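Local coordinates for proteasome assembly chaperone family protein (Pyrococcus furiosus, PDB 3VR0) that probably acts as an activator of the archaeal proteasome, as a homolog of proteasome assembly factors, at residues C[63-67]-C[68-72]; C[158-161]-C[162-166]; C[193-196]-C[197-201]; C[229-232]-C[233-237]. All coordinates share one frame; numbering follows the deposited sequence.

Contact 1: C[63-67]-C[68-72]; sequences AELYS and PHFMH
S67 and F70 close a type I beta turn just after strand 60-66. F70 N donates to S67 O at 3.1 Å, with the donor well above the carbonyl plane. The S67 hydroxyl has a separate task. OG stands anti to the S67 backbone N (chi1 -175°), on the side of its own carbonyl carbon, and accepts from H69 N at 3.1 Å. This is an ST turn. T20 OG1 is a second hydrogen-bonding partner of that hydroxyl. P68 N has no hydrogen to give. S67 OG also lies at the edge of the H69 ring, in its plane. H69 ND1 is bonded to D115, and H69 with E121 forms a gold site.

S67 CB sits over one face of the F70 ring, a CH-pi contact 3.7 Å from its centroid and 7° off the normal. L65 CD2 approaches F70 CZ obliquely at 3.8 Å. With an alanine in place of F70, the turn's backbone bond could stay, but S67 CB and the L65 methyl would probably lose their partner and a gap would probably open where the ring sat.

The strand runs between strands 21-24 and 87-92. Helix 116-131 packs on L65 and S67, and P68 meets F120 of the second subunit.

Contact 2: C[158-161]-C[162-166]; sequences AVTH and EDLIE
V159 sends its two methyls to different residues of the chain that follows. CG1 packs on L164 CB at 4.0 Å. CG2 takes the place between its own backbone N and carbonyl carbon, and from there it meets I165 CG1 at 3.7 Å, the two side chains crossing at about a right angle. L164 CD1 lies 3.7 Å from T160 OG1, and the L164 side chain runs beside that of H161 in the same direction. W181 of strand 179-181 touches both V159 and I165.

This is the turn from strand 155-159 into helix 164-172, the first corner of a beta-alpha-beta unit that ends in strand 179-181.

Two backbone bonds span the bend. L164 N donates to H161 O at 3.3 Å, closing a type I beta turn, and I165 N donates to E162 O at 3.1 Å.

Among the polar side chains, T160 OG1 and H161 ND1 share a short hydrogen bond of 2.5 Å, and either could be the donor. G207 N also bonds to T160 OG1. D163 OD1 lies 3.4 Å from H161 CB, so it meets the side chain's aliphatic base; H161 ND1 is 5.5 Å from that oxygen. E162 packs on N79 of the third subunit.

Contact 3: C[193-196]-C[197-201]; sequences AGLL and LGIGK
The flat groups that meet between G194-L196 and G198-G200 are peptides, as neither segment has a ring. Each carbonyl is met differently. G198 N approaches G194 O in the carbonyl plane, at 3.0 Å. I199 N is tilted 18° from the plane of the L195 carbonyl and forms a short bond of 2.7 Å to L195 O. G200 N stands 44° out of the plane of the L196 carbonyl, and its bond to L196 O is 2.9 Å long and more bent. G194 O also receives a weak second bond from L197 N. These are the i to i+4 bonds of a regular alpha helix, with one weak i to i+3 bond.

Few side chains meet each other along this piece. I199 CD1 reaches back to L195 CB at 4.0 Å, and I199 CG1 rests 3.3 Å from L195 O. CG1 of I199 points anti to its own carbonyl carbon (chi1 -58°), which turns it back along the helix. L197 CD1 lies 3.8 Å from A193 O, an oxygen that also accepts a bond from T140 OG1. G198 and G200 have no side chain and bring bare backbone to the surface of the helix.

Outside the segments, I199 packs on F120, A123 and L127 of helix 116-131. L196 lies on F35 and E37 of strand 34-37, and L197 on I138 and T140 of strand 137-145. The third subunit adds Q73 against L195 and L84 against I199.

Contact 4: C[229-232]-C[233-237]; sequences SAVT and KILGL
T232 O is where the end of helix 221-235 is tied to G236 and L237. Three backbone N-H groups gather round this one oxygen. L237 N gives a nearly straight bond of 3.1 Å (N-H...O angle 173°). G236 N at 2.9 Å and L235 N at 3.0 Å are both weak.

The pattern is a Schellman motif. G236 is its C-prime residue, with a positive phi of 83° that favours glycine. G236 N also points to K233 O, a weak bond. The chain leaves the helix here, and T232 CB comes to 3.6 Å from L237 O.

The acceptors just before T232 make i to i+4 helix bonds. L235 N, shared with T232 O, donates to V231 O at 3.0 Å, while I234 N pairs with A230 O and K233 N with S229 O. The V231 and L235 side chains lie side by side, with CG1 of V231 3.9 Å from CD1 of L235. That CG1 stands anti to the V231 backbone N (chi1 170°), which points it forward to the next turn.

The polar ends look elsewhere. T232 OG1 bonds to L228 O, S229 OG to K225 O, and K233 NZ to E173 O. G236 O accepts from H99 NE2.

V231 and L235 lie on I139 of strand 137-145. V231 and I234 meet L210 of strand 206-214. I234 also packs on Y168, K171 and L172 of helix 164-172.

In the fold
The four contacts come one after another along the chain, all within the PAC2 domain. Contacts 1 and 2 both belong to the large mixed sheet, through strands 60-66 and 155-159, with centres 32 Å apart. Contact 3 is on helix 192-202 and contact 4 at the end of helix 221-235, their centres 21 Å apart. Contacts 2 and 3 touch: K201 NZ is 2.7 Å from T160 O, a probable hydrogen bond, and both contacts meet the third subunit. Contact 1 meets the second subunit instead. Its centre is 30 Å from that of contact 4, on the opposite side of the chain's centre. Contact 4 touches no other chain. Three of the four contacts therefore lie at subunit interfaces of the four-chain assembly.

Contact 1: C[63-67]-C[68-72]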
# COMPACT_ATOMS: atom_id res chain seq x y z
N ALA C 63 17.71 -16.02 18.25
CA ALA C 63 16.92 -16.01 17.02
C ALA C 63 16.97 -14.64 16.32
O ALA C 63 17.21 -13.63 16.97
CB ALA C 63 15.47 -16.37 17.31
N GLU C 64 16.77 -14.60 15.02
CA GLU C 64 16.56 -13.32 14.40
C GLU C 64 15.39 -13.28 13.41
O GLU C 64 15.01 -14.31 12.82
CB GLU C 64 17.89 -12.63 13.94
CG GLU C 64 18.75 -13.36 13.04
CD GLU C 64 20.24 -12.91 13.10
OE1 GLU C 64 20.64 -12.03 13.93
OE2 GLU C 64 21.00 -13.45 12.29
N LEU C 65 14.76 -12.11 13.34
CA LEU C 65 13.54 -11.95 12.55
C LEU C 65 13.84 -11.12 11.31
O LEU C 65 14.45 -10.07 11.40
CB LEU C 65 12.45 -11.33 13.41
CG LEU C 65 11.06 -11.14 12.81
CD1 LEU C 65 9.98 -11.15 13.91
CD2 LEU C 65 10.98 -9.79 11.97
N TYR C 66 13.41 -11.58 10.15
CA TYR C 66 13.48 -10.78 8.96
C TYR C 66 12.07 -10.65 8.41
O TYR C 66 11.26 -11.56 8.55
CB TYR C 66 14.34 -11.49 7.90
CG TYR C 66 15.80 -11.73 8.37
CD1 TYR C 66 16.76 -10.75 8.21
CD2 TYR C 66 16.16 -12.94 9.00
CE1 TYR C 66 18.08 -10.96 8.65
CE2 TYR C 66 17.50 -13.18 9.45
CZ TYR C 66 18.44 -12.20 9.27
OH TYR C 66 19.75 -12.42 9.65
N SER C 67 11.82 -9.55 7.72
CA SER C 67 10.49 -9.30 7.18
C SER C 67 10.50 -8.59 5.85
O SER C 67 11.17 -7.57 5.69
CB SER C 67 9.74 -8.40 8.15
OG SER C 67 8.41 -8.26 7.66
N PRO C 68 9.71 -9.08 4.91
CA PRO C 68 9.52 -8.44 3.59
C PRO C 68 8.65 -7.16 3.73
O PRO C 68 8.48 -6.45 2.74
CB PRO C 68 8.77 -9.52 2.77
CG PRO C 68 7.91 -10.28 3.96
CD PRO C 68 9.00 -10.39 5.00
N HIS C 69 8.15 -6.86 4.94
CA HIS C 69 7.45 -5.59 5.24
C HIS C 69 8.41 -4.53 5.77
O HIS C 69 7.99 -3.39 5.96
CB HIS C 69 6.33 -5.78 6.25
CG HIS C 69 5.22 -6.63 5.71
ND1 HIS C 69 4.20 -6.12 4.92
CD2 HIS C 69 5.00 -7.97 5.80
CE1 HIS C 69 3.40 -7.11 4.56
NE2 HIS C 69 3.85 -8.24 5.09
N PHE C 70 9.67 -4.90 6.04
CA PHE C 70 10.65 -3.91 6.48
C PHE C 70 11.11 -3.11 5.26
O PHE C 70 10.92 -3.56 4.13
CB PHE C 70 11.88 -4.58 7.11
CG PHE C 70 11.64 -5.12 8.52
CD1 PHE C 70 10.55 -4.69 9.27
CD2 PHE C 70 12.55 -6.03 9.09
CE1 PHE C 70 10.34 -5.17 10.62
CE2 PHE C 70 12.34 -6.54 10.42
CZ PHE C 70 11.24 -6.10 11.18
N MET C 71 11.76 -1.98 5.46
CA MET C 71 12.30 -1.22 4.31
C MET C 71 13.18 -2.11 3.41
O MET C 71 13.96 -2.97 3.90
CB MET C 71 13.07 -0.00 4.82
CG MET C 71 13.73 0.85 3.73
SD MET C 71 12.54 1.53 2.54
CE MET C 71 13.84 2.13 1.45
N HIS C 72 13.05 -1.89 2.11
CA HIS C 72 13.65 -2.73 1.10
C HIS C 72 15.13 -2.39 0.89
O HIS C 72 15.54 -1.98 -0.19
CB HIS C 72 12.85 -2.63 -0.21
CG HIS C 72 12.59 -1.23 -0.69
ND1 HIS C 72 11.52 -0.48 -0.24
CD2 HIS C 72 13.23 -0.47 -1.61
CE1 HIS C 72 11.52 0.69 -0.86
NE2 HIS C 72 12.55 0.73 -1.69

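Contact 2: C[158-161]-C[162-166]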
# COMPACT_ATOMS: atom_id res chain seq x y z
N ALA C 158 0.48 1.44 31.47
CA ALA C 158 -0.83 0.91 31.20
C ALA C 158 -0.68 -0.59 31.06
O ALA C 158 0.40 -1.08 30.70
CB ALA C 158 -1.43 1.56 29.91
N VAL C 159 -1.74 -1.32 31.34
CA VAL C 159 -1.72 -2.77 31.42
C VAL C 159 -2.84 -3.32 30.54
O VAL C 159 -3.72 -2.57 30.15
CB VAL C 159 -2.04 -3.23 32.89
CG1 VAL C 159 -0.86 -3.01 33.82
CG2 VAL C 159 -3.20 -2.43 33.42
N THR C 160 -2.81 -4.62 30.27
CA THR C 160 -3.80 -5.26 29.43
C THR C 160 -5.05 -5.65 30.19
O THR C 160 -6.09 -5.90 29.57
CB THR C 160 -3.24 -6.56 28.87
OG1 THR C 160 -2.90 -7.42 29.96
CG2 THR C 160 -2.01 -6.31 27.96
N HIS C 161 -4.94 -5.78 31.51
CA HIS C 161 -6.07 -6.19 32.35
C HIS C 161 -6.06 -5.36 33.65
O HIS C 161 -4.98 -5.04 34.19
CB HIS C 161 -6.01 -7.68 32.72
CG HIS C 161 -5.98 -8.61 31.54
ND1 HIS C 161 -4.85 -8.80 30.77
CD2 HIS C 161 -6.93 -9.44 31.03
CE1 HIS C 161 -5.12 -9.69 29.82
NE2 HIS C 161 -6.37 -10.09 29.97
N GLU C 162 -7.25 -5.00 34.12
CA GLU C 162 -7.43 -4.17 35.30
C GLU C 162 -6.72 -4.70 36.57
O GLU C 162 -6.06 -3.94 37.22
CB GLU C 162 -8.92 -3.96 35.59
CG GLU C 162 -9.27 -2.50 35.69
CD GLU C 162 -10.51 -2.21 36.56
OE1 GLU C 162 -10.44 -1.24 37.34
OE2 GLU C 162 -11.53 -2.95 36.46
N ASP C 163 -6.82 -6.01 36.86
CA ASP C 163 -6.26 -6.61 38.08
C ASP C 163 -4.75 -6.47 38.23
O ASP C 163 -4.20 -6.62 39.32
CB ASP C 163 -6.70 -8.07 38.27
CG ASP C 163 -6.35 -8.97 37.08
OD1 ASP C 163 -6.64 -8.59 35.93
OD2 ASP C 163 -5.81 -10.09 37.30
N LEU C 164 -4.10 -6.15 37.12
CA LEU C 164 -2.67 -6.09 37.05
C LEU C 164 -2.16 -4.76 37.54
O LEU C 164 -0.95 -4.60 37.74
CB LEU C 164 -2.22 -6.29 35.59
CG LEU C 164 -2.35 -7.69 34.99
CD1 LEU C 164 -2.03 -7.62 33.52
CD2 LEU C 164 -1.41 -8.68 35.72
N ILE C 165 -3.03 -3.77 37.67
CA ILE C 165 -2.54 -2.48 38.17
C ILE C 165 -1.90 -2.62 39.56
O ILE C 165 -0.79 -2.12 39.80
CB ILE C 165 -3.59 -1.38 38.21
CG1 ILE C 165 -3.99 -0.98 36.78
CG2 ILE C 165 -3.00 -0.15 38.92
CD1 ILE C 165 -5.19 -0.03 36.70
N GLU C 166 -2.56 -3.35 40.46
CA GLU C 166 -2.01 -3.44 41.82
C GLU C 166 -0.91 -4.51 41.91
O GLU C 166 0.06 -4.37 42.70
CB GLU C 166 -3.10 -3.57 42.87
CG GLU C 166 -3.80 -4.92 42.98
CD GLU C 166 -4.47 -5.06 44.36
OE1 GLU C 166 -4.22 -4.17 45.23
OE2 GLU C 166 -5.24 -6.03 44.59

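Contact 3: C[193-196]-C[197-201]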
# COMPACT_ATOMS: atom_id res chain seq x y z
N ALA C 193 5.34 -1.63 20.74
CA ALA C 193 5.05 -1.35 22.17
C ALA C 193 3.57 -1.46 22.51
O ALA C 193 3.17 -1.78 23.67
CB ALA C 193 5.59 -0.01 22.59
N GLY C 194 2.74 -1.21 21.51
CA GLY C 194 1.30 -1.37 21.69
C GLY C 194 0.77 -2.68 21.17
O GLY C 194 0.04 -3.36 21.88
N LEU C 195 1.06 -3.03 19.91
CA LEU C 195 0.44 -4.23 19.30
C LEU C 195 0.77 -5.54 20.04
O LEU C 195 -0.10 -6.42 20.15
CB LEU C 195 0.87 -4.40 17.84
CG LEU C 195 0.35 -3.39 16.81
CD1 LEU C 195 0.52 -3.93 15.43
CD2 LEU C 195 -1.15 -3.03 17.13
N LEU C 196 2.01 -5.66 20.56
CA LEU C 196 2.34 -6.91 21.32
C LEU C 196 1.36 -7.13 22.43
O LEU C 196 0.93 -8.26 22.66
CB LEU C 196 3.77 -6.92 21.84
CG LEU C 196 4.78 -6.97 20.68
CD1 LEU C 196 6.24 -6.78 21.19
CD2 LEU C 196 4.65 -8.26 19.91
N LEU C 197 1.01 -6.05 23.13
CA LEU C 197 0.06 -6.20 24.25
C LEU C 197 -1.36 -6.39 23.73
O LEU C 197 -2.11 -7.26 24.22
CB LEU C 197 0.11 -4.98 25.18
CG LEU C 197 1.48 -4.76 25.85
CD1 LEU C 197 1.45 -3.45 26.60
CD2 LEU C 197 1.81 -5.93 26.84
N GLY C 198 -1.72 -5.58 22.72
CA GLY C 198 -3.12 -5.66 22.18
C GLY C 198 -3.45 -7.00 21.59
O GLY C 198 -4.48 -7.59 21.87
N ILE C 199 -2.53 -7.50 20.77
CA ILE C 199 -2.70 -8.82 20.18
C ILE C 199 -2.49 -9.88 21.23
O ILE C 199 -3.22 -10.88 21.27
CB ILE C 199 -1.74 -9.05 18.98
CG1 ILE C 199 -1.97 -7.96 17.89
CG2 ILE C 199 -1.98 -10.46 18.39
CD1 ILE C 199 -0.84 -7.86 16.88
N GLY C 200 -1.50 -9.67 22.09
CA GLY C 200 -1.25 -10.67 23.14
C GLY C 200 -2.49 -10.92 23.97
O GLY C 200 -2.85 -12.07 24.27
N LYS C 201 -3.18 -9.84 24.30
CA LYS C 201 -4.42 -9.91 25.09
C LYS C 201 -5.53 -10.76 24.45
O LYS C 201 -6.28 -11.48 25.14
CB LYS C 201 -4.88 -8.47 25.28
CG LYS C 201 -6.14 -8.31 26.06
CD LYS C 201 -6.49 -6.84 26.01
CE LYS C 201 -7.63 -6.51 26.90
NZ LYS C 201 -7.32 -5.11 27.30

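Contact 4: C[229-232]-C[233-237]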
# COMPACT_ATOMS: atom_id res chain seq x y z
N SER C 229 14.90 1.30 34.93
CA SER C 229 14.78 1.24 36.40
C SER C 229 13.41 0.72 36.81
O SER C 229 13.27 -0.08 37.77
CB SER C 229 15.03 2.63 37.03
OG SER C 229 16.32 3.10 36.67
N ALA C 230 12.38 1.16 36.10
CA ALA C 230 11.06 0.66 36.45
C ALA C 230 10.96 -0.83 36.11
O ALA C 230 10.46 -1.60 36.92
CB ALA C 230 9.95 1.46 35.77
N VAL C 231 11.41 -1.21 34.92
CA VAL C 231 11.35 -2.61 34.48
C VAL C 231 12.23 -3.53 35.39
O VAL C 231 11.73 -4.48 35.93
CB VAL C 231 11.80 -2.76 33.03
CG1 VAL C 231 11.96 -4.28 32.67
CG2 VAL C 231 10.87 -2.01 32.09
N THR C 232 13.52 -3.23 35.54
CA THR C 232 14.36 -4.04 36.45
C THR C 232 13.78 -4.10 37.86
O THR C 232 13.73 -5.16 38.51
CB THR C 232 15.80 -3.59 36.49
OG1 THR C 232 15.87 -2.20 36.86
CG2 THR C 232 16.49 -3.84 35.13
N LYS C 233 13.20 -2.99 38.32
CA LYS C 233 12.51 -3.04 39.60
C LYS C 233 11.36 -4.06 39.63
O LYS C 233 11.23 -4.83 40.59
CB LYS C 233 12.08 -1.63 40.03
CG LYS C 233 10.84 -1.52 40.89
CD LYS C 233 10.96 -2.25 42.23
CE LYS C 233 11.87 -1.56 43.20
NZ LYS C 233 11.20 -1.65 44.55
N ILE C 234 10.52 -4.09 38.59
CA ILE C 234 9.49 -5.14 38.53
C ILE C 234 10.07 -6.57 38.50
O ILE C 234 9.44 -7.52 38.97
CB ILE C 234 8.53 -4.91 37.32
CG1 ILE C 234 7.57 -3.76 37.60
CG2 ILE C 234 7.74 -6.12 36.99
CD1 ILE C 234 6.90 -3.18 36.38
N LEU C 235 11.24 -6.72 37.87
CA LEU C 235 11.85 -8.02 37.68
C LEU C 235 12.61 -8.53 38.93
O LEU C 235 12.87 -9.73 39.04
CB LEU C 235 12.79 -7.98 36.46
CG LEU C 235 12.16 -7.73 35.08
CD1 LEU C 235 13.27 -7.73 34.07
CD2 LEU C 235 11.10 -8.77 34.74
N GLY C 236 12.94 -7.62 39.85
CA GLY C 236 13.72 -7.96 41.05
C GLY C 236 15.20 -7.97 40.75
O GLY C 236 15.97 -8.67 41.39
N LEU C 237 15.63 -7.19 39.77
CA LEU C 237 17.03 -7.21 39.37
C LEU C 237 17.65 -5.89 39.67
O LEU C 237 16.97 -4.87 39.63
CB LEU C 237 17.17 -7.47 37.87
CG LEU C 237 16.62 -8.80 37.38
CD1 LEU C 237 16.45 -8.71 35.88
CD2 LEU C 237 17.51 -10.00 37.81